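PDB 6I60: alpha-rhamnosidase, which probably hydrolyses terminal non-reducing alpha-L-rhamnose residues from alpha-L-rhamnosides, releasing the sugar from the rest of the molecule. Local coordinates for residues S75-E78 with T79-D82; E516-N520 with F521-G525; R863-I867 with K868-E872. One frame throughout, in Å; residues are numbered along the deposited sequence.

Contact 1: S75-E78 with T79-D82; sequences SSLE and TIND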
ATOM      1  N   SER A  75      -9.384 -11.340  30.410  1.00 68.29           N
ATOM      2  CA  SER A  75      -9.369 -12.659  29.790  1.00 56.49           C
ATOM      3  C   SER A  75     -10.758 -13.248  29.588  1.00 60.07           C
ATOM      4  O   SER A  75     -10.872 -14.358  29.057  1.00 61.77           O
ATOM      5  CB  SER A  75      -8.522 -13.625  30.627  1.00 59.73           C
ATOM      6  OG  SER A  75      -8.916 -13.604  31.987  1.00 53.53           O
ATOM      7  N   SER A  76     -11.813 -12.548  29.997  1.00 55.89           N
ATOM      8  CA  SER A  76     -13.164 -13.060  29.820  1.00 63.22           C
ATOM      9  C   SER A  76     -14.135 -11.889  29.782  1.00 65.72           C
ATOM     10  O   SER A  76     -13.810 -10.775  30.205  1.00 63.02           O
ATOM     11  CB  SER A  76     -13.540 -14.050  30.930  1.00 55.27           C
ATOM     12  OG  SER A  76     -14.343 -13.431  31.918  1.00 59.48           O
ATOM     13  N   LEU A  77     -15.334 -12.155  29.261  1.00 63.55           N
ATOM     14  CA  LEU A  77     -16.343 -11.106  29.149  1.00 64.13           C
ATOM     15  C   LEU A  77     -16.925 -10.755  30.513  1.00 72.21           C
ATOM     16  O   LEU A  77     -17.071  -9.574  30.852  1.00 67.76           O
ATOM     17  CB  LEU A  77     -17.446 -11.540  28.186  1.00 58.29           C
ATOM     18  CG  LEU A  77     -18.619 -10.571  28.027  1.00 57.29           C
ATOM     19  CD1 LEU A  77     -18.128  -9.210  27.556  1.00 50.58           C
ATOM     20  CD2 LEU A  77     -19.658 -11.136  27.067  1.00 56.94           C
ATOM     21  N   GLU A  78     -17.275 -11.770  31.309  1.00 74.31           N
ATOM     22  CA  GLU A  78     -17.743 -11.512  32.667  1.00 74.77           C
ATOM     23  C   GLU A  78     -16.685 -10.786  33.485  1.00 74.60           C
ATOM     24  O   GLU A  78     -17.020  -9.980  34.362  1.00 76.62           O
ATOM     25  CB  GLU A  78     -18.135 -12.830  33.343  1.00 84.25           C
ATOM     26  CG  GLU A  78     -18.618 -12.691  34.781  1.00 90.67           C
ATOM     27  CD  GLU A  78     -17.549 -13.050  35.798  1.00 99.55           C
ATOM     28  OE1 GLU A  78     -17.148 -12.163  36.582  1.00 99.21           O
ATOM     29  OE2 GLU A  78     -17.111 -14.220  35.816  1.00105.93           O
ATOM     30  N   THR A  79     -15.408 -11.034  33.194  1.00 70.99           N
ATOM     31  CA  THR A  79     -14.325 -10.424  33.955  1.00 73.21           C
ATOM     32  C   THR A  79     -14.125  -8.958  33.583  1.00 71.41           C
ATOM     33  O   THR A  79     -13.958  -8.110  34.466  1.00 69.54           O
ATOM     34  CB  THR A  79     -13.033 -11.220  33.739  1.00 73.39           C
ATOM     35  OG1 THR A  79     -13.044 -12.386  34.572  1.00 79.21           O
ATOM     36  CG2 THR A  79     -11.814 -10.383  34.068  1.00 64.42           C
ATOM     37  N   ILE A  80     -14.151  -8.640  32.285  1.00 73.38           N
ATOM     38  CA  ILE A  80     -13.918  -7.261  31.863  1.00 74.00           C
ATOM     39  C   ILE A  80     -15.071  -6.361  32.282  1.00 73.43           C
ATOM     40  O   ILE A  80     -14.879  -5.160  32.513  1.00 73.41           O
ATOM     41  CB  ILE A  80     -13.671  -7.191  30.343  1.00 69.81           C
ATOM     42  CG1 ILE A  80     -13.177  -5.799  29.953  1.00 55.63           C
ATOM     43  CG2 ILE A  80     -14.928  -7.540  29.563  1.00 65.13           C
ATOM     44  CD1 ILE A  80     -12.018  -5.816  29.007  1.00 56.74           C
ATOM     45  N   ASN A  81     -16.276  -6.912  32.408  1.00 74.71           N
ATOM     46  CA  ASN A  81     -17.420  -6.100  32.804  1.00 74.87           C
ATOM     47  C   ASN A  81     -17.413  -5.747  34.284  1.00 75.36           C
ATOM     48  O   ASN A  81     -18.422  -5.233  34.783  1.00 77.39           O
ATOM     49  CB  ASN A  81     -18.718  -6.820  32.438  1.00 69.76           C
ATOM     50  CG  ASN A  81     -18.949  -6.878  30.939  1.00 69.48           C
ATOM     51  OD1 ASN A  81     -18.504  -6.001  30.196  1.00 74.96           O
ATOM     52  ND2 ASN A  81     -19.647  -7.913  30.487  1.00 64.28           N
ATOM     53  N   ASP A  82     -16.312  -6.006  34.987  1.00 76.91           N
ATOM     54  CA  ASP A  82     -16.162  -5.637  36.388  1.00 80.27           C
ATOM     55  C   ASP A  82     -15.078  -4.587  36.601  1.00 81.49           C
ATOM     56  O   ASP A  82     -14.705  -4.322  37.750  1.00 89.34           O
ATOM     57  CB  ASP A  82     -15.867  -6.878  37.233  1.00 81.72           C
ATOM     58  CG  ASP A  82     -17.099  -7.400  37.944  1.00 91.81           C
ATOM     59  OD1 ASP A  82     -17.469  -8.570  37.712  1.00 94.84           O
ATOM     60  OD2 ASP A  82     -17.698  -6.639  38.734  1.00 98.73           O
TER

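Contact 2: E516-N520 with F521-G525; sequences EAIFN and FDMIG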
ATOM      1  N   GLU A 516       1.556   9.656  -1.371  1.00 49.29           N
ATOM      2  CA  GLU A 516       0.263   9.692  -2.045  1.00 48.30           C
ATOM      3  C   GLU A 516      -0.661   8.599  -1.522  1.00 49.55           C
ATOM      4  O   GLU A 516      -1.842   8.853  -1.254  1.00 52.83           O
ATOM      5  CB  GLU A 516       0.457   9.555  -3.555  1.00 49.72           C
ATOM      6  CG  GLU A 516      -0.773   9.059  -4.303  1.00 50.44           C
ATOM      7  CD  GLU A 516      -0.760   7.556  -4.514  1.00 50.65           C
ATOM      8  OE1 GLU A 516      -1.777   6.903  -4.197  1.00 49.48           O
ATOM      9  OE2 GLU A 516       0.266   7.029  -4.989  1.00 50.75           O
ATOM     10  N   ALA A 517      -0.139   7.380  -1.368  1.00 46.74           N
ATOM     11  CA  ALA A 517      -0.966   6.265  -0.913  1.00 50.23           C
ATOM     12  C   ALA A 517      -1.488   6.502   0.498  1.00 50.23           C
ATOM     13  O   ALA A 517      -2.625   6.135   0.821  1.00 42.89           O
ATOM     14  CB  ALA A 517      -0.167   4.964  -0.980  1.00 42.04           C
ATOM     15  N   ILE A 518      -0.670   7.117   1.354  1.00 48.04           N
ATOM     16  CA  ILE A 518      -1.107   7.413   2.715  1.00 47.28           C
ATOM     17  C   ILE A 518      -2.265   8.404   2.696  1.00 47.58           C
ATOM     18  O   ILE A 518      -3.242   8.254   3.439  1.00 53.90           O
ATOM     19  CB  ILE A 518       0.080   7.927   3.549  1.00 41.64           C
ATOM     20  CG1 ILE A 518       0.999   6.766   3.929  1.00 36.49           C
ATOM     21  CG2 ILE A 518      -0.404   8.646   4.796  1.00 46.48           C
ATOM     22  CD1 ILE A 518       2.301   7.205   4.562  1.00 42.02           C
ATOM     23  N   PHE A 519      -2.184   9.420   1.833  1.00 52.17           N
ATOM     24  CA  PHE A 519      -3.261  10.402   1.740  1.00 51.18           C
ATOM     25  C   PHE A 519      -4.549   9.784   1.215  1.00 49.63           C
ATOM     26  O   PHE A 519      -5.642  10.201   1.615  1.00 51.38           O
ATOM     27  CB  PHE A 519      -2.840  11.566   0.843  1.00 48.19           C
ATOM     28  CG  PHE A 519      -2.365  12.771   1.600  1.00 52.60           C
ATOM     29  CD1 PHE A 519      -1.011  13.035   1.727  1.00 48.11           C
ATOM     30  CD2 PHE A 519      -3.272  13.635   2.192  1.00 49.72           C
ATOM     31  CE1 PHE A 519      -0.570  14.140   2.428  1.00 49.62           C
ATOM     32  CE2 PHE A 519      -2.837  14.743   2.894  1.00 52.00           C
ATOM     33  CZ  PHE A 519      -1.484  14.996   3.013  1.00 49.62           C
ATOM     34  N   ASN A 520      -4.445   8.793   0.332  1.00 54.11           N
ATOM     35  CA  ASN A 520      -5.622   8.215  -0.304  1.00 52.95           C
ATOM     36  C   ASN A 520      -6.149   6.978   0.407  1.00 53.67           C
ATOM     37  O   ASN A 520      -7.364   6.747   0.405  1.00 52.43           O
ATOM     38  CB  ASN A 520      -5.310   7.861  -1.761  1.00 46.71           C
ATOM     39  CG  ASN A 520      -5.401   9.058  -2.681  1.00 50.56           C
ATOM     40  OD1 ASN A 520      -6.354   9.834  -2.617  1.00 48.48           O
ATOM     41  ND2 ASN A 520      -4.405   9.214  -3.545  1.00 51.36           N
ATOM     42  N   PHE A 521      -5.274   6.177   1.014  1.00 55.89           N
ATOM     43  CA  PHE A 521      -5.673   4.894   1.575  1.00 52.70           C
ATOM     44  C   PHE A 521      -5.045   4.703   2.947  1.00 52.99           C
ATOM     45  O   PHE A 521      -4.034   5.325   3.284  1.00 52.46           O
ATOM     46  CB  PHE A 521      -5.282   3.733   0.648  1.00 43.66           C
ATOM     47  CG  PHE A 521      -5.511   4.020  -0.811  1.00 49.69           C
ATOM     48  CD1 PHE A 521      -6.793   4.044  -1.335  1.00 43.85           C
ATOM     49  CD2 PHE A 521      -4.444   4.271  -1.657  1.00 51.84           C
ATOM     50  CE1 PHE A 521      -7.006   4.310  -2.674  1.00 43.04           C
ATOM     51  CE2 PHE A 521      -4.653   4.537  -2.997  1.00 47.36           C
ATOM     52  CZ  PHE A 521      -5.936   4.557  -3.504  1.00 39.18           C
ATOM     53  N   ASP A 522      -5.671   3.838   3.742  1.00 52.17           N
ATOM     54  CA  ASP A 522      -5.130   3.424   5.033  1.00 52.35           C
ATOM     55  C   ASP A 522      -3.984   2.450   4.781  1.00 53.57           C
ATOM     56  O   ASP A 522      -4.211   1.312   4.357  1.00 53.67           O
ATOM     57  CB  ASP A 522      -6.222   2.788   5.887  1.00 59.20           C
ATOM     58  CG  ASP A 522      -5.758   2.473   7.297  1.00 63.49           C
ATOM     59  OD1 ASP A 522      -6.619   2.312   8.189  1.00 62.14           O
ATOM     60  OD2 ASP A 522      -4.532   2.384   7.516  1.00 70.30           O
ATOM     61  N   MET A 523      -2.752   2.890   5.042  1.00 52.89           N
ATOM     62  CA  MET A 523      -1.568   2.134   4.653  1.00 51.51           C
ATOM     63  C   MET A 523      -0.675   1.718   5.811  1.00 51.64           C
ATOM     64  O   MET A 523       0.361   1.087   5.567  1.00 55.22           O
ATOM     65  CB  MET A 523      -0.729   2.942   3.653  1.00 45.81           C
ATOM     66  CG  MET A 523      -1.516   3.510   2.488  1.00 45.17           C
ATOM     67  SD  MET A 523      -1.681   2.336   1.135  1.00 45.14           S
ATOM     68  CE  MET A 523      -0.039   1.622   1.105  1.00 46.31           C
ATOM     69  N   ILE A 524      -1.029   2.046   7.058  1.00 52.21           N
ATOM     70  CA  ILE A 524      -0.127   1.759   8.172  1.00 49.09           C
ATOM     71  C   ILE A 524       0.029   0.255   8.369  1.00 53.77           C
ATOM     72  O   ILE A 524       1.125  -0.233   8.672  1.00 52.63           O
ATOM     73  CB  ILE A 524      -0.608   2.459   9.457  1.00 47.41           C
ATOM     74  CG1 ILE A 524       0.337   2.133  10.615  1.00 41.40           C
ATOM     75  CG2 ILE A 524      -2.038   2.061   9.795  1.00 45.32           C
ATOM     76  CD1 ILE A 524       0.620   3.299  11.520  1.00 41.86           C
ATOM     77  N   GLY A 525      -1.053  -0.508   8.190  1.00 55.89           N
ATOM     78  CA  GLY A 525      -0.936  -1.955   8.251  1.00 49.58           C
ATOM     79  C   GLY A 525      -0.163  -2.530   7.083  1.00 53.74           C
ATOM     80  O   GLY A 525       0.562  -3.517   7.239  1.00 52.04           O
TER

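Contact 3: R863-I867 with K868-E872; sequences RLNTI and KGEVE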
ATOM      1  N   ARG A 863     -10.978  15.787   2.212  1.00 51.39           N
ATOM      2  CA  ARG A 863     -11.493  15.241   3.461  1.00 54.68           C
ATOM      3  C   ARG A 863     -10.737  13.955   3.761  1.00 59.20           C
ATOM      4  O   ARG A 863     -10.783  13.008   2.968  1.00 61.22           O
ATOM      5  CB  ARG A 863     -12.998  14.980   3.377  1.00 52.38           C
ATOM      6  CG  ARG A 863     -13.571  14.277   4.597  1.00 55.18           C
ATOM      7  CD  ARG A 863     -15.045  13.949   4.421  1.00 62.71           C
ATOM      8  NE  ARG A 863     -15.254  12.674   3.738  1.00 76.93           N
ATOM      9  CZ  ARG A 863     -15.142  11.482   4.319  1.00 84.42           C
ATOM     10  NH1 ARG A 863     -14.817  11.391   5.603  1.00 87.27           N
ATOM     11  NH2 ARG A 863     -15.351  10.377   3.616  1.00 81.11           N
ATOM     12  N   LEU A 864     -10.041  13.923   4.895  1.00 56.42           N
ATOM     13  CA  LEU A 864      -9.222  12.786   5.282  1.00 47.44           C
ATOM     14  C   LEU A 864      -9.747  12.168   6.569  1.00 51.40           C
ATOM     15  O   LEU A 864     -10.260  12.864   7.451  1.00 58.09           O
ATOM     16  CB  LEU A 864      -7.753  13.192   5.478  1.00 52.26           C
ATOM     17  CG  LEU A 864      -7.153  14.194   4.490  1.00 51.40           C
ATOM     18  CD1 LEU A 864      -5.973  14.925   5.114  1.00 47.83           C
ATOM     19  CD2 LEU A 864      -6.731  13.488   3.217  1.00 51.78           C
ATOM     20  N   ASN A 865      -9.614  10.848   6.670  1.00 49.92           N
ATOM     21  CA  ASN A 865      -9.901  10.108   7.896  1.00 53.81           C
ATOM     22  C   ASN A 865      -8.560   9.648   8.459  1.00 51.62           C
ATOM     23  O   ASN A 865      -8.026   8.614   8.050  1.00 55.85           O
ATOM     24  CB  ASN A 865     -10.836   8.932   7.628  1.00 54.65           C
ATOM     25  CG  ASN A 865     -11.106   8.105   8.872  1.00 61.42           C
ATOM     26  OD1 ASN A 865     -11.707   8.585   9.834  1.00 60.46           O
ATOM     27  ND2 ASN A 865     -10.660   6.854   8.858  1.00 60.59           N
ATOM     28  N   THR A 866      -8.017  10.424   9.390  1.00 50.21           N
ATOM     29  CA  THR A 866      -6.682  10.184   9.915  1.00 53.37           C
ATOM     30  C   THR A 866      -6.754   9.320  11.173  1.00 59.23           C
ATOM     31  O   THR A 866      -7.798   8.755  11.512  1.00 59.32           O
ATOM     32  CB  THR A 866      -5.982  11.510  10.194  1.00 55.96           C
ATOM     33  OG1 THR A 866      -6.559  12.112  11.360  1.00 47.33           O
ATOM     34  CG2 THR A 866      -6.134  12.453   9.007  1.00 49.26           C
ATOM     35  N   ILE A 867      -5.625   9.212  11.881  1.00 57.26           N
ATOM     36  CA  ILE A 867      -5.581   8.441  13.117  1.00 50.90           C
ATOM     37  C   ILE A 867      -6.309   9.155  14.249  1.00 55.17           C
ATOM     38  O   ILE A 867      -6.674   8.521  15.247  1.00 53.10           O
ATOM     39  CB  ILE A 867      -4.118   8.137  13.494  1.00 51.59           C
ATOM     40  CG1 ILE A 867      -3.997   6.734  14.090  1.00 51.10           C
ATOM     41  CG2 ILE A 867      -3.562   9.192  14.449  1.00 51.88           C
ATOM     42  CD1 ILE A 867      -4.335   5.629  13.110  1.00 57.89           C
ATOM     43  N   LYS A 868      -6.542  10.460  14.116  1.00 56.33           N
ATOM     44  CA  LYS A 868      -7.245  11.233  15.128  1.00 55.12           C
ATOM     45  C   LYS A 868      -8.706  11.480  14.780  1.00 54.73           C
ATOM     46  O   LYS A 868      -9.436  12.035  15.608  1.00 58.83           O
ATOM     47  CB  LYS A 868      -6.541  12.577  15.352  1.00 56.20           C
ATOM     48  CG  LYS A 868      -5.126  12.457  15.900  1.00 58.89           C
ATOM     49  CD  LYS A 868      -4.637  13.785  16.454  1.00 56.24           C
ATOM     50  CE  LYS A 868      -3.404  13.607  17.332  1.00 50.75           C
ATOM     51  NZ  LYS A 868      -3.580  12.525  18.335  1.00 59.53           N
ATOM     52  N   GLY A 869      -9.148  11.086  13.588  1.00 52.76           N
ATOM     53  CA  GLY A 869     -10.518  11.316  13.177  1.00 55.65           C
ATOM     54  C   GLY A 869     -10.631  11.957  11.808  1.00 58.80           C
ATOM     55  O   GLY A 869      -9.761  11.768  10.953  1.00 57.82           O
ATOM     56  N   GLU A 870     -11.694  12.726  11.592  1.00 50.97           N
ATOM     57  CA  GLU A 870     -11.956  13.341  10.299  1.00 53.72           C
ATOM     58  C   GLU A 870     -11.277  14.704  10.209  1.00 59.37           C
ATOM     59  O   GLU A 870     -11.413  15.534  11.113  1.00 59.72           O
ATOM     60  CB  GLU A 870     -13.461  13.487  10.072  1.00 53.74           C
ATOM     61  CG  GLU A 870     -14.079  12.362   9.265  1.00 60.31           C
ATOM     62  CD  GLU A 870     -15.287  12.817   8.472  1.00 71.85           C
ATOM     63  OE1 GLU A 870     -16.113  11.959   8.097  1.00 80.03           O
ATOM     64  OE2 GLU A 870     -15.408  14.036   8.225  1.00 70.90           O
ATOM     65  N   VAL A 871     -10.550  14.923   9.116  1.00 54.77           N
ATOM     66  CA  VAL A 871      -9.915  16.200   8.810  1.00 52.29           C
ATOM     67  C   VAL A 871     -10.443  16.671   7.463  1.00 55.25           C
ATOM     68  O   VAL A 871     -10.412  15.917   6.482  1.00 55.92           O
ATOM     69  CB  VAL A 871      -8.379  16.083   8.786  1.00 52.18           C
ATOM     70  CG1 VAL A 871      -7.748  17.427   8.449  1.00 53.20           C
ATOM     71  CG2 VAL A 871      -7.860  15.563  10.119  1.00 45.55           C
ATOM     72  N   GLU A 872     -10.927  17.911   7.411  1.00 55.45           N
ATOM     73  CA  GLU A 872     -11.577  18.423   6.213  1.00 57.77           C
ATOM     74  C   GLU A 872     -11.144  19.858   5.948  1.00 47.68           C
ATOM     75  O   GLU A 872     -10.916  20.637   6.877  1.00 53.59           O
ATOM     76  CB  GLU A 872     -13.106  18.356   6.338  1.00 54.30           C
ATOM     77  CG  GLU A 872     -13.848  18.501   5.020  1.00 53.32           C
ATOM     78  CD  GLU A 872     -15.331  18.228   5.157  1.00 63.99           C
ATOM     79  OE1 GLU A 872     -15.725  17.043   5.120  1.00 61.43           O
ATOM     80  OE2 GLU A 872     -16.105  19.200   5.302  1.00 77.44           O
TER

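Contact 1: S75-E78 with T79-D82
Ser76 and Ile80, then Leu77 and Asn81, are joined by successive i to i+4 backbone bonds, Ile80 N to Ser76 O at 3.0 Å and Asn81 N to Leu77 O at 3.2 Å, which make the single turn of the short helix 77-80. Ser76 is the N-cap. Its OG accepts from the amide of Thr79, with OG and Thr79 N 2.9 Å apart and a moderately bent N-H...O angle of 145°. The hydroxyl of Thr79 lies beside its own backbone N (chi1 -80°), on the side facing Ser76, and OG1 adds a weak bond to Ser76 OG at 3.1 Å. One serine oxygen thus takes both the amide and the hydroxyl of Thr79. An alanine in place of Ser76 would probably leave the Thr79 amide without its capping acceptor and its hydroxyl free to turn. The other branch of Thr79, CG2, stands anti to the backbone N, and this side chain touches Ser74, Ile84 and Asp86; Asp86 also receives the neighbouring Ser75 hydroxyl. On the outer side of the turn, Leu77 CD1 lies 4.1 Å from Ile80 CG2 and 3.5 Å from Asn81 ND2, its chain running aslant to both. Ile80 is the buried residue, its side chain packing on Ser74 and Val132, while its carbonyl accepts from Lys116. Alongside the turn, one i to i+4 step apart, the carboxylates of Glu78 and Asp82 approach with OE1 and OD1 3.8 Å apart, their planes nearly perpendicular. Both acids are exposed, so water probably screens their repulsion, although the closeness might raise the affinity of either for a proton. The chemistry is therefore uneven: a serine hydroxyl caps the Thr79 amide at the start of the turn, whereas two like charges lie close together on its exposed flank.

Contact 2: E516-N520 with F521-G525
Phe521 folds back over Asn520 because its CG lies beside its own backbone N (chi1 -41°), and Met523, bent at both chi2 (-86°) and chi3, lays its thioether against Ala517 CB. Together they shape the tight link between helices 514-520 and 524-535 in the six-hairpin glycosidase domain, the (alpha/alpha)6 barrel of this family. An i to i+4 bond from Phe521 N to Ala517 O, at 2.7 Å, links the end of helix 514-520 to the next residues; Phe521 itself has left helical phi/psi, and the chain turns off. The same Ala517 carbonyl oxygen is met by Met523 CG, while Met523 SD packs 3.7 Å from Ala517 CB. Alongside, Met523 CB lies 4.2 Å from Ile518 CG1, so the methionine covers the flank of the helix made by these two residues. The carboxylate of Glu516 stands almost perpendicular to the Phe521 ring and approaches it obliquely, with OE1 3.9 Å from CE2. Asn520 meets the ring through CB and its backbone carbonyl group, while its side-chain amide bonds to Tyr831 and Asp827 of helix 826-835, which should fix its rotation. Helix 473-488 adds Leu487 against Phe521. The ring is met from above its face: Asn520 CB sits 3.6 Å from the Phe521 centroid and 12° off the ring normal, a CH-pi contact over the centre of the ring.

Contact 3: R863-I867 with K868-E872
The tip of the beta hairpin 859-866/869-877, part of the antiparallel sheet in the C-terminal domain, brings Thr866 and Gly869 together round the two-residue turn Ile867-Lys868. Thr866 holds the turn with its hydroxyl: OG1 accepts from Lys868 N at 3.2 Å, closing an ST turn, and donates to Gly869 O at 3.2 Å from above the carbonyl plane. Its chi1 of 73° sets OG1 between the backbone N and the carbonyl carbon, where it reaches both partners. Gly869 O is gripped twice, since Thr866 N also donates to it at 2.7 Å. The positive phi of Gly869 (130°) would press a side chain's CB against the Lys868 carbonyl. Farther along, Leu864 and Val871 form a hydrogen-bonded pair, with nearly straight bonds from Leu864 N to Val871 O at 2.6 Å and from Val871 N to Leu864 O at 2.7 Å. On their face Thr866 CG2 meets Val871 CG2 at 3.7 Å, and Val837, Trp844 and Ile847 cover this apolar patch. The other face carries charges. Arg863, extended at first and then bent at chi3, reaches diagonally across the strands so that NH1 makes a salt bridge to Glu870 OE1 at 2.9 Å, the guanidinium and carboxylate planes 45° apart. Its NE pairs with Glu467 of the adjoining strand 466-470, whereas the Glu872 carboxylate lies by the aliphatic CD (OE1 to CD, 3.2 Å) and bonds through OE2 to Asn874. Arg863 thus shares its charge between acids of two strands, which probably offsets part of the negative charge gathered on this face.

The three contacts follow one another along the chain, each in a different domain: contact 1 in the N-terminal immunoglobulin domain, contact 2 in the six-hairpin glycosidase domain, contact 3 in the C-terminal domain. Contact 1 is peripheral, its centre about 35 Å from that of contact 2 and 32 Å from that of contact 3, and touches neither. The centres of contacts 2 and 3 are about 12 Å apart, and the two meet where Phe519 CD2 packs on Leu864 CD2 at 3.6 Å. Asn465 bonds to the backbones of Asn520 and Asn865, tying both. Lys868 reaches Gln98 of the N-terminal domain, so the hairpin touches the barrel through its strand and the N-terminal domain through its tip.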